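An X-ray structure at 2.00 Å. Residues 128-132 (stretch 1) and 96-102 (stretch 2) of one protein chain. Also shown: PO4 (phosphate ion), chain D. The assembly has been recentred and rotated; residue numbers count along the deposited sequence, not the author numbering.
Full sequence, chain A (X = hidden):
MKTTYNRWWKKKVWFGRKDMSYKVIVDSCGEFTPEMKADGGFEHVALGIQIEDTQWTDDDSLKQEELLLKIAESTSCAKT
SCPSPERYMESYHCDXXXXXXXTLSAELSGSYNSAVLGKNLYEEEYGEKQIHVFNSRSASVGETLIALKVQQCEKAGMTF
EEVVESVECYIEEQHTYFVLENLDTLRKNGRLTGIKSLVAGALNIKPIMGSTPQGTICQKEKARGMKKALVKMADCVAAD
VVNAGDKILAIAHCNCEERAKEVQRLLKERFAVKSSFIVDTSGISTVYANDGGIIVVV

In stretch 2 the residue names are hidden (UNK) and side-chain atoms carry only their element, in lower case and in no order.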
ATOM      1  N   GLU A 128     -15.944  24.819  -1.052  1.00 32.30           N
ATOM      2  CA  GLU A 128     -15.872  23.719  -2.004  1.00 33.21           C
ATOM      3  C   GLU A 128     -14.467  23.605  -2.649  1.00 30.63           C
ATOM      4  O   GLU A 128     -13.860  24.584  -2.977  1.00 29.67           O
ATOM      5  CB  GLU A 128     -16.940  23.916  -3.121  1.00 34.62           C
ATOM      6  CG  GLU A 128     -18.371  23.721  -2.645  1.00 40.23           C
ATOM      7  CD  GLU A 128     -19.440  23.839  -3.773  1.00 46.28           C
ATOM      8  OE1 GLU A 128     -19.144  24.405  -4.862  1.00 48.22           O
ATOM      9  OE2 GLU A 128     -20.581  23.333  -3.556  1.00 51.33           O
ATOM     10  N   LYS A 129     -13.971  22.387  -2.823  1.00 29.07           N
ATOM     11  CA  LYS A 129     -12.753  22.163  -3.600  1.00 27.05           C
ATOM     12  C   LYS A 129     -12.881  20.795  -4.216  1.00 26.00           C
ATOM     13  O   LYS A 129     -13.592  19.942  -3.683  1.00 25.13           O
ATOM     14  CB  LYS A 129     -11.503  22.265  -2.710  1.00 26.82           C
ATOM     15  CG  LYS A 129     -10.183  22.285  -3.480  1.00 25.71           C
ATOM     16  CD  LYS A 129      -8.931  22.470  -2.587  1.00 24.33           C
ATOM     17  CE  LYS A 129      -7.774  22.906  -3.445  1.00 23.07           C
ATOM     18  NZ  LYS A 129      -6.486  22.822  -2.796  1.00 22.09           N
ATOM     19  N   GLN A 130     -12.194  20.582  -5.349  1.00 24.26           N
ATOM     20  CA  GLN A 130     -12.172  19.279  -5.965  1.00 23.15           C
ATOM     21  C   GLN A 130     -11.196  18.420  -5.179  1.00 21.96           C
ATOM     22  O   GLN A 130      -9.994  18.480  -5.392  1.00 20.80           O
ATOM     23  CB  GLN A 130     -11.785  19.375  -7.445  1.00 22.64           C
ATOM     24  CG  GLN A 130     -12.930  19.934  -8.356  1.00 25.23           C
ATOM     25  CD  GLN A 130     -12.404  20.415  -9.714  1.00 26.08           C
ATOM     26  OE1 GLN A 130     -11.420  21.111  -9.787  1.00 29.94           O
ATOM     27  NE2 GLN A 130     -13.051  20.017 -10.773  1.00 27.49           N
ATOM     28  N   ILE A 131     -11.749  17.629  -4.262  1.00 21.83           N
ATOM     29  CA  ILE A 131     -11.013  16.688  -3.452  1.00 21.66           C
ATOM     30  C   ILE A 131     -11.690  15.315  -3.557  1.00 20.75           C
ATOM     31  O   ILE A 131     -12.899  15.179  -3.328  1.00 20.81           O
ATOM     32  CB  ILE A 131     -11.036  17.088  -1.973  1.00 21.82           C
ATOM     33  CG1 ILE A 131     -10.487  18.504  -1.784  1.00 22.02           C
ATOM     34  CG2 ILE A 131     -10.204  16.085  -1.139  1.00 20.59           C
ATOM     35  CD1 ILE A 131     -10.818  19.117  -0.409  1.00 23.01           C
ATOM     36  N   HIS A 132     -10.921  14.302  -3.908  1.00 19.60           N
ATOM     37  CA  HIS A 132     -11.437  12.944  -3.965  1.00 18.96           C
ATOM     38  C   HIS A 132     -10.539  12.009  -3.198  1.00 18.98           C
ATOM     39  O   HIS A 132      -9.318  11.982  -3.413  1.00 19.41           O
ATOM     40  CB  HIS A 132     -11.612  12.437  -5.406  1.00 19.24           C
ATOM     41  CG  HIS A 132     -12.269  11.099  -5.461  1.00 20.78           C
ATOM     42  ND1 HIS A 132     -13.635  10.952  -5.402  1.00 21.86           N
ATOM     43  CD2 HIS A 132     -11.752   9.844  -5.415  1.00 21.81           C
ATOM     44  CE1 HIS A 132     -13.932   9.659  -5.396  1.00 22.56           C
ATOM     45  NE2 HIS A 132     -12.805   8.969  -5.399  1.00 21.79           N
ATOM     46  N   UNK A  96      -2.928  23.876  -5.264  1.00 23.99           N
ATOM     47  CA  UNK A  96      -3.349  22.912  -6.289  1.00 23.87           C
ATOM     48  C   UNK A  96      -4.857  22.931  -6.388  1.00 23.82           C
ATOM     49  O   UNK A  96      -5.568  22.851  -5.374  1.00 24.65           O
ATOM     50  c   UNK A  96      -2.851  21.456  -5.995  1.00 22.32           C
ATOM     51  N   UNK A  97      -5.355  22.983  -7.603  1.00 22.90           N
ATOM     52  CA  UNK A  97      -6.799  22.987  -7.811  1.00 24.09           C
ATOM     53  C   UNK A  97      -7.421  21.627  -7.488  1.00 23.65           C
ATOM     54  O   UNK A  97      -8.505  21.555  -6.907  1.00 25.10           O
ATOM     55  c   UNK A  97      -8.751  23.582 -11.131  1.00 34.44           C
ATOM     56  c   UNK A  97      -7.093  23.320  -9.285  1.00 25.16           C
ATOM     57  c   UNK A  97      -8.550  23.276  -9.679  1.00 27.88           C
ATOM     58  o   UNK A  97      -7.909  23.171 -11.974  1.00 40.18           O
ATOM     59  o   UNK A  97      -9.760  24.227 -11.441  1.00 39.91           O
ATOM     60  N   UNK A  98      -6.745  20.558  -7.878  1.00 21.87           N
ATOM     61  CA  UNK A  98      -7.317  19.222  -7.763  1.00 21.40           C
ATOM     62  C   UNK A  98      -6.528  18.407  -6.751  1.00 20.86           C
ATOM     63  O   UNK A  98      -5.314  18.271  -6.862  1.00 21.15           O
ATOM     64  n   UNK A  98      -4.831  19.365 -13.292  1.00 30.30           N
ATOM     65  c   UNK A  98      -7.996  19.378 -10.213  1.00 23.89           C
ATOM     66  c   UNK A  98      -6.026  19.620 -12.722  1.00 33.74           C
ATOM     67  c   UNK A  98      -7.309  18.542  -9.132  1.00 20.85           C
ATOM     68  n   UNK A  98      -6.738  18.611 -12.172  1.00 31.70           N
ATOM     69  c   UNK A  98      -8.044  18.723 -11.573  1.00 25.99           C
ATOM     70  n   UNK A  98      -6.497  20.887 -12.703  1.00 34.45           N
ATOM     71  N   UNK A  99      -7.225  17.861  -5.762  1.00 20.90           N
ATOM     72  CA  UNK A  99      -6.617  17.048  -4.723  1.00 20.18           C
ATOM     73  C   UNK A  99      -7.102  15.597  -4.802  1.00 19.63           C
ATOM     74  O   UNK A  99      -8.306  15.324  -4.757  1.00 19.58           O
ATOM     75  c   UNK A  99      -6.200  16.712  -2.254  1.00 20.96           C
ATOM     76  c   UNK A  99      -5.021  19.364  -3.356  1.00 19.29           C
ATOM     77  c   UNK A  99      -6.552  19.074  -3.256  1.00 22.51           C
ATOM     78  c   UNK A  99      -6.936  17.579  -3.337  1.00 20.47           C
ATOM     79  N   UNK A 100      -6.151  14.674  -4.910  1.00 19.00           N
ATOM     80  CA  UNK A 100      -6.448  13.235  -4.985  1.00 19.30           C
ATOM     81  C   UNK A 100      -5.808  12.611  -3.774  1.00 18.45           C
ATOM     82  O   UNK A 100      -4.645  12.839  -3.527  1.00 19.80           O
ATOM     83  c   UNK A 100      -5.835  12.627  -6.254  1.00 19.29           C
ATOM     84  c   UNK A 100      -7.987  13.529  -9.237  1.00 19.65           C
ATOM     85  c   UNK A 100      -5.898  14.705  -9.455  1.00 21.05           C
ATOM     86  c   UNK A 100      -7.546  12.942  -8.071  1.00 19.86           C
ATOM     87  c   UNK A 100      -5.475  14.128  -8.240  1.00 18.82           C
ATOM     88  c   UNK A 100      -7.165  14.397  -9.935  1.00 21.11           C
ATOM     89  o   UNK A 100      -7.606  14.930 -11.103  1.00 21.87           O
ATOM     90  c   UNK A 100      -6.296  13.253  -7.536  1.00 18.94           C
ATOM     91  N   UNK A 101      -6.546  11.836  -3.005  1.00 18.86           N
ATOM     92  CA  UNK A 101      -6.023  11.231  -1.778  1.00 18.56           C
ATOM     93  C   UNK A 101      -6.075   9.710  -1.939  1.00 19.18           C
ATOM     94  O   UNK A 101      -7.106   9.158  -2.385  1.00 21.40           O
ATOM     95  c   UNK A 101      -7.115  13.196  -0.603  1.00 18.01           C
ATOM     96  c   UNK A 101      -6.116  11.312   0.790  1.00 20.21           C
ATOM     97  c   UNK A 101      -6.837  11.688  -0.548  1.00 19.24           C
ATOM     98  N   UNK A 102      -4.991   9.026  -1.608  1.00 17.86           N
ATOM     99  CA  UNK A 102      -4.932   7.563  -1.728  1.00 17.76           C
ATOM    100  C   UNK A 102      -4.613   6.975  -0.380  1.00 18.02           C
ATOM    101  O   UNK A 102      -3.628   7.378   0.231  1.00 19.68           O
ATOM    102  c   UNK A 102      -4.087   7.790  -4.075  1.00 17.26           C
ATOM    103  c   UNK A 102      -3.850   7.130  -2.705  1.00 17.71           C
ATOM    104  c   UNK A 102      -3.847   5.538  -2.812  1.00 18.24           C
TER
HETATM  105  P   PO4 D 300     -11.885  20.030 -14.244  1.00 67.59           P
HETATM  106  O1  PO4 D 300     -11.145  20.861 -13.174  1.00 68.14           O
HETATM  107  O2  PO4 D 300     -11.087  18.784 -14.499  1.00 66.22           O
HETATM  108  O3  PO4 D 300     -13.230  19.593 -13.743  1.00 69.62           O
HETATM  109  O4  PO4 D 300     -12.155  20.787 -15.535  1.00 68.02           O
HETATM  110  O   HOH W   1     -10.896  22.706  -6.919  1.00 26.31           O

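Position 96 carries a single side-chain carbon, which lies sideways to stretch 1 and makes no close contact with it. One carbon and nothing beyond identifies Ala96. Its backbone does the work here: Lys129, extended with all four chi angles in t, reaches across to stretch 2 and donates a hydrogen bond from NZ to Ala96 O at 2.7 Å.

At position 97 an unbranched chain of three carbons ends in two oxygens on the third, a carboxylate one methylene longer than that of aspartate. The second of these carbons lies 3.6 Å from Gln130 OE1. This is Glu97. Its carbonyl serves the interface through a water, which donates to Glu97 O (2.7 Å) and accepts from Gln130 N (2.9 Å), filling the gap where the two backbones do not yet meet directly.

Position 98 has three carbons, a nitrogen, and then a carbon bearing two more nitrogens: a guanidinium group. The second carbon of the chain comes within 3.9 Å of Gln130 OE1, but the end leads away from stretch 1. The residue is Arg98. Its NH1 forms a salt bridge with Glu97 OE1 at 2.8 Å, although the hydrogen bond within it is weak.

Position 99 has four carbons, forked at the first with one arm two carbons long. The fork carbon packs 4.0 Å from Ile131 CG1, and the longer arm also approaches Lys129 NZ. This is Ile99, with both chi angles in m.

At position 100 one carbon leads to a six-carbon ring bearing an oxygen, a phenol; the closest contact with stretch 1 is through the backbone, CA lying 3.5 Å from His132 O. This is Tyr100. It pairs with His132, their side chains on the same face of the sheet, while the hydroxyl is hydrogen-bonded elsewhere in the structure.

Position 101 shows three carbons, two of them branching from the first; one branch lies 4.3 Å from Ile131 CG2. This is Val101. Position 102 has the same three-carbon fork but points away and touches nothing on stretch 1; it is Val102.

The contact is a parallel pairing of strands whose directions differ by 10°. Ile99 N donates to Gln130 O (2.9 Å), His132 N to Ile99 O (2.9 Å) and Val101 N to His132 O (2.8 Å), so Ile99 uses both its backbone N and O toward the neighbouring strand, on either side of Ile131. The Ile131–Ile99 packing adds an apolar patch on the face opposite His132 and Tyr100. Before the strands pair, the lysine bond and the water tie their approaches together.

Stretch 2 (96-102) AERIYVV
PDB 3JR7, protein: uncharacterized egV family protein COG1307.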